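Local structure of putative hydantoin racemase (Klebsiella pneumoniae subsp. pneumoniae, 3QVL) at residues A54-L59 / G237-L242; E60-G65 / L84-L89. The protein probably racemises allantoin and related 5-monosubstituted hydantoins, interconverting their D and L enantiomers. All coordinates share one frame; numbering follows the deposited sequence.

Helix 48-68 is common to both interactions: residues 54-59 carry interaction 1, and the following turns, 60-65, carry interaction 2. The two centres are about 9 Å apart; in chain order both segments of interaction 2 fall between the two of interaction 1, which are 178 residues apart. Interaction 2 joins neighbouring helices that flank the parallel sheet of strands 31-36, 2-7, 72-75 and 94-96, whereas interaction 1 brings the C-terminal tail back onto the same helix. At most a weak hydrogen bond, from Arg63 NE to Ser241 O, links them. Both touch the second subunit, so helix pairing, tail docking and subunit association meet along one helix.

Interaction 1: A54-L59 / G237-L242; sequences AAVGVL and GQFQSL
Leu242, in the C-terminal tail, reaches across to Val56 and Leu59 on helix 48-68. Its CB meets Phe239 O (3.4 Å) within the type I turn Phe239-Leu242, which is closed by the hydrogen bond from Leu242 N to Phe239 O (3.1 Å). CG sits beside the backbone N (chi1 -72°), and so anti to the carbonyl carbon, which carries the branched end toward the helix. There the two methyls part company. CD2 settles against the helix backbone, 3.9 Å from Leu59 C and 4.0 Å from Leu59 CB, with Val56 O slightly farther away. Leu242 CD1 lies 3.8 Å from Phe239 CD1, and reaches Val56 CG1 only at 4.5 Å. The same CG1 meets the Phe239 ring at its edge, near the ring plane, 4.2 Å from CE1. Over one face of this ring lies Gln238 CG, 3.5 Å above its centre. The second subunit packs here too, with its Ala52 on Val56, its Phe49 on Leu59 and its Gly41 on Phe239. Between segments 54-59 and 237-242 the buried contact (179 Å²) is apolar and non-directional; Arg63, a turn further along the helix, adds at most a weak polar tie to Ser241 O.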
loop_
_atom_site.group_PDB
_atom_site.type_symbol
_atom_site.label_atom_id
_atom_site.label_comp_id
_atom_site.label_asym_id
_atom_site.label_seq_id
_atom_site.Cartn_x
_atom_site.Cartn_y
_atom_site.Cartn_z
ATOM N N ALA A 54 3.020 24.101 18.644
ATOM C CA ALA A 54 3.321 24.875 17.440
ATOM C C ALA A 54 2.101 25.057 16.538
ATOM O O ALA A 54 1.927 26.119 15.938
ATOM C CB ALA A 54 4.458 24.230 16.668
ATOM N N ALA A 55 1.263 24.023 16.456
ATOM C CA ALA A 55 0.048 24.052 15.638
ATOM C C ALA A 55 -0.894 25.199 16.015
ATOM O O ALA A 55 -1.434 25.875 15.138
ATOM C CB ALA A 55 -0.678 22.713 15.713
ATOM N N VAL A 56 -1.078 25.415 17.317
ATOM C CA VAL A 56 -1.924 26.503 17.818
ATOM C C VAL A 56 -1.271 27.868 17.568
ATOM O O VAL A 56 -1.957 28.839 17.239
ATOM C CB VAL A 56 -2.298 26.297 19.312
ATOM C CG1 VAL A 56 -2.902 27.562 19.921
ATOM C CG2 VAL A 56 -3.274 25.139 19.447
ATOM N N GLY A 57 0.052 27.924 17.708
ATOM C CA GLY A 57 0.820 29.126 17.386
ATOM C C GLY A 57 0.698 29.518 15.924
ATOM O O GLY A 57 0.613 30.706 15.598
ATOM N N VAL A 58 0.691 28.515 15.046
ATOM C CA VAL A 58 0.446 28.722 13.617
ATOM C C VAL A 58 -0.929 29.358 13.399
ATOM O O VAL A 58 -1.051 30.343 12.668
ATOM C CB VAL A 58 0.567 27.394 12.813
ATOM C CG1 VAL A 58 -0.000 27.544 11.404
ATOM C CG2 VAL A 58 2.015 26.936 12.750
ATOM N N LEU A 59 -1.947 28.802 14.058
ATOM C CA LEU A 59 -3.327 29.283 13.934
ATOM C C LEU A 59 -3.495 30.733 14.384
ATOM O O LEU A 59 -4.263 31.488 13.782
ATOM C CB LEU A 59 -4.294 28.372 14.699
ATOM C CG LEU A 59 -4.505 26.953 14.160
ATOM C CD1 LEU A 59 -5.379 26.149 15.110
ATOM C CD2 LEU A 59 -5.109 26.969 12.758
ATOM N N GLY A 237 -11.314 30.613 26.952
ATOM C CA GLY A 237 -9.986 30.843 27.517
ATOM C C GLY A 237 -8.959 31.358 26.530
ATOM O O GLY A 237 -9.210 32.317 25.800
ATOM N N GLN A 238 -7.805 30.699 26.504
ATOM C CA GLN A 238 -6.672 31.090 25.659
ATOM C C GLN A 238 -6.962 31.023 24.153
ATOM O O GLN A 238 -6.236 31.614 23.351
ATOM C CB GLN A 238 -5.445 30.232 26.002
ATOM C CG GLN A 238 -5.583 28.758 25.623
ATOM C CD GLN A 238 -4.585 27.859 26.329
ATOM O OE1 GLN A 238 -3.625 27.385 25.722
ATOM N NE2 GLN A 238 -4.811 27.617 27.616
ATOM N N PHE A 239 -8.026 30.312 23.783
ATOM C CA PHE A 239 -8.348 30.060 22.377
ATOM C C PHE A 239 -9.371 31.032 21.781
ATOM O O PHE A 239 -9.625 30.999 20.575
ATOM C CB PHE A 239 -8.844 28.620 22.193
ATOM C CG PHE A 239 -7.919 27.576 22.754
ATOM C CD1 PHE A 239 -6.729 27.254 22.104
ATOM C CD2 PHE A 239 -8.246 26.899 23.924
ATOM C CE1 PHE A 239 -5.874 26.283 22.620
ATOM C CE2 PHE A 239 -7.399 25.923 24.447
ATOM C CZ PHE A 239 -6.211 25.615 23.793
ATOM N N GLN A 240 -9.944 31.897 22.618
ATOM C CA GLN A 240 -11.053 32.772 22.207
ATOM C C GLN A 240 -10.729 33.773 21.085
ATOM O O GLN A 240 -11.639 34.292 20.436
ATOM C CB GLN A 240 -11.671 33.490 23.420
ATOM C CG GLN A 240 -10.753 34.465 24.153
ATOM C CD GLN A 240 -11.342 34.941 25.473
ATOM O OE1 GLN A 240 -10.771 34.710 26.539
ATOM N NE2 GLN A 240 -12.492 35.606 25.406
ATOM N N SER A 241 -9.442 34.027 20.857
ATOM C CA SER A 241 -9.008 34.994 19.845
ATOM C C SER A 241 -8.668 34.363 18.488
ATOM O O SER A 241 -8.325 35.075 17.538
ATOM C CB SER A 241 -7.814 35.802 20.363
ATOM O OG SER A 241 -6.692 34.969 20.595
ATOM N N LEU A 242 -8.777 33.038 18.397
ATOM C CA LEU A 242 -8.355 32.297 17.202
ATOM C C LEU A 242 -9.280 32.441 15.992
ATOM O O LEU A 242 -8.815 32.395 14.850
ATOM C CB LEU A 242 -8.147 30.813 17.525
ATOM C CG LEU A 242 -6.930 30.412 18.366
ATOM C CD1 LEU A 242 -6.993 28.936 18.721
ATOM C CD2 LEU A 242 -5.619 30.736 17.657
#

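Interaction 2: E60-G65 / L84-L89; sequences EQIRAG and LAAREL
Two neighbouring helices on one face of the parallel sheet of an alpha/beta fold meet where Ile62 of helix 48-68 packs on Ala86 and Leu89 of helix 83-89. The segments run in nearly the same direction, 24° apart, with axes 9.7 Å from each other at closest approach. Ile62 divides its branches between the two partners. CG1, beside the backbone N (chi1 -68°) and thus anti to the carbonyl carbon, lies 3.8 Å from Ala86 CB, and CD1 comes equally near that methyl. CG2 takes the other direction and touches Leu89 CD2 at 3.8 Å and Leu89 CG at 3.9 Å, the two side chains lying alongside each other with opposite headings. Leu89 CD2 also reaches the residue after Ile62, 4.0 Å from Arg63 N and beside Arg63 CB. The Arg63 guanidinium has one face over Glu60 O, and its NH2 forms a salt bridge with Glu67 OE2. Beneath the pair, Ile62 rests on strands 2-7 and 72-75, and Ala86 on 72-75 and 94-96. Glu88 forms a salt bridge with Arg120 of the second subunit. Parallel helices packed side by side over parallel strands are typical of successive beta-alpha-beta crossovers, as in the alpha/beta fold of the Asp/Glu/hydantoin racemases.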
loop_
_atom_site.group_PDB
_atom_site.type_symbol
_atom_site.label_atom_id
_atom_site.label_comp_id
_atom_site.label_asym_id
_atom_site.label_seq_id
_atom_site.Cartn_x
_atom_site.Cartn_y
_atom_site.Cartn_z
ATOM N N GLU A 60 -2.777 31.108 15.441
ATOM C CA GLU A 60 -2.760 32.487 15.927
ATOM C C GLU A 60 -2.242 33.440 14.849
ATOM O O GLU A 60 -2.787 34.531 14.662
ATOM C CB GLU A 60 -1.912 32.601 17.197
ATOM N N GLN A 61 -1.199 33.016 14.137
ATOM C CA GLN A 61 -0.631 33.813 13.050
ATOM C C GLN A 61 -1.479 33.779 11.777
ATOM O O GLN A 61 -1.558 34.777 11.061
ATOM C CB GLN A 61 0.817 33.401 12.756
ATOM C CG GLN A 61 1.822 33.789 13.848
ATOM C CD GLN A 61 1.782 35.269 14.213
ATOM O OE1 GLN A 61 1.715 35.625 15.391
ATOM N NE2 GLN A 61 1.816 36.136 13.206
ATOM N N ILE A 62 -2.105 32.633 11.503
ATOM C CA ILE A 62 -3.056 32.502 10.390
ATOM C C ILE A 62 -4.195 33.511 10.555
ATOM O O ILE A 62 -4.566 34.203 9.602
ATOM C CB ILE A 62 -3.631 31.057 10.282
ATOM C CG1 ILE A 62 -2.543 30.054 9.864
ATOM C CG2 ILE A 62 -4.833 31.001 9.331
ATOM C CD1 ILE A 62 -2.087 30.149 8.411
ATOM N N ARG A 63 -4.729 33.590 11.773
ATOM C CA ARG A 63 -5.765 34.558 12.125
ATOM C C ARG A 63 -5.303 35.987 11.835
ATOM O O ARG A 63 -6.033 36.763 11.217
ATOM C CB ARG A 63 -6.161 34.394 13.599
ATOM C CG ARG A 63 -7.316 35.276 14.071
ATOM C CD ARG A 63 -6.827 36.583 14.685
ATOM N NE ARG A 63 -6.020 36.357 15.883
ATOM C CZ ARG A 63 -5.054 37.168 16.307
ATOM N NH1 ARG A 63 -4.380 36.869 17.409
ATOM N NH2 ARG A 63 -4.753 38.271 15.631
ATOM N N ALA A 64 -4.089 36.316 12.277
ATOM C CA ALA A 64 -3.495 37.634 12.044
ATOM C C ALA A 64 -3.312 37.918 10.552
ATOM O O ALA A 64 -3.605 39.021 10.086
ATOM C CB ALA A 64 -2.168 37.760 12.783
ATOM N N GLY A 65 -2.836 36.916 9.814
ATOM C CA GLY A 65 -2.631 37.028 8.371
ATOM C C GLY A 65 -3.917 37.274 7.606
ATOM O O GLY A 65 -3.961 38.114 6.705
ATOM N N LEU A 84 -3.700 21.354 8.037
ATOM C CA LEU A 84 -5.110 21.255 7.658
ATOM C C LEU A 84 -5.998 22.175 8.495
ATOM O O LEU A 84 -7.001 22.695 8.001
ATOM C CB LEU A 84 -5.594 19.800 7.709
ATOM C CG LEU A 84 -4.891 18.814 6.761
ATOM C CD1 LEU A 84 -5.508 17.427 6.859
ATOM C CD2 LEU A 84 -4.908 19.304 5.314
ATOM N N ALA A 85 -5.614 22.374 9.755
ATOM C CA ALA A 85 -6.276 23.339 10.634
ATOM C C ALA A 85 -6.142 24.753 10.073
ATOM O O ALA A 85 -7.107 25.521 10.067
ATOM C CB ALA A 85 -5.693 23.265 12.038
ATOM N N ALA A 86 -4.942 25.078 9.592
ATOM C CA ALA A 86 -4.652 26.378 8.987
ATOM C C ALA A 86 -5.433 26.594 7.694
ATOM O O ALA A 86 -5.899 27.701 7.423
ATOM C CB ALA A 86 -3.159 26.524 8.733
ATOM N N ARG A 87 -5.572 25.531 6.902
ATOM C CA ARG A 87 -6.316 25.595 5.644
ATOM C C ARG A 87 -7.806 25.848 5.859
ATOM O O ARG A 87 -8.455 26.489 5.031
ATOM C CB ARG A 87 -6.087 24.335 4.808
ATOM C CG ARG A 87 -4.713 24.299 4.172
ATOM C CD ARG A 87 -4.498 23.075 3.308
ATOM N NE ARG A 87 -3.171 23.118 2.700
ATOM C CZ ARG A 87 -2.627 22.141 1.982
ATOM N NH1 ARG A 87 -3.287 21.010 1.761
ATOM N NH2 ARG A 87 -1.411 22.300 1.481
ATOM N N GLU A 88 -8.334 25.351 6.975
ATOM C CA GLU A 88 -9.717 25.620 7.365
ATOM C C GLU A 88 -9.908 27.089 7.739
ATOM O O GLU A 88 -10.865 27.727 7.294
ATOM C CB GLU A 88 -10.139 24.730 8.535
ATOM C CG GLU A 88 -10.360 23.269 8.172
ATOM C CD GLU A 88 -10.925 22.453 9.324
ATOM O OE1 GLU A 88 -11.019 22.977 10.452
ATOM O OE2 GLU A 88 -11.288 21.282 9.098
ATOM N N LEU A 89 -8.989 27.617 8.546
ATOM C CA LEU A 89 -9.088 28.987 9.051
ATOM C C LEU A 89 -8.789 30.042 7.984
ATOM O O LEU A 89 -9.475 31.062 7.911
ATOM C CB LEU A 89 -8.177 29.180 10.273
ATOM C CG LEU A 89 -8.278 30.485 11.075
ATOM C CD1 LEU A 89 -9.673 30.689 11.661
ATOM C CD2 LEU A 89 -7.228 30.521 12.178
#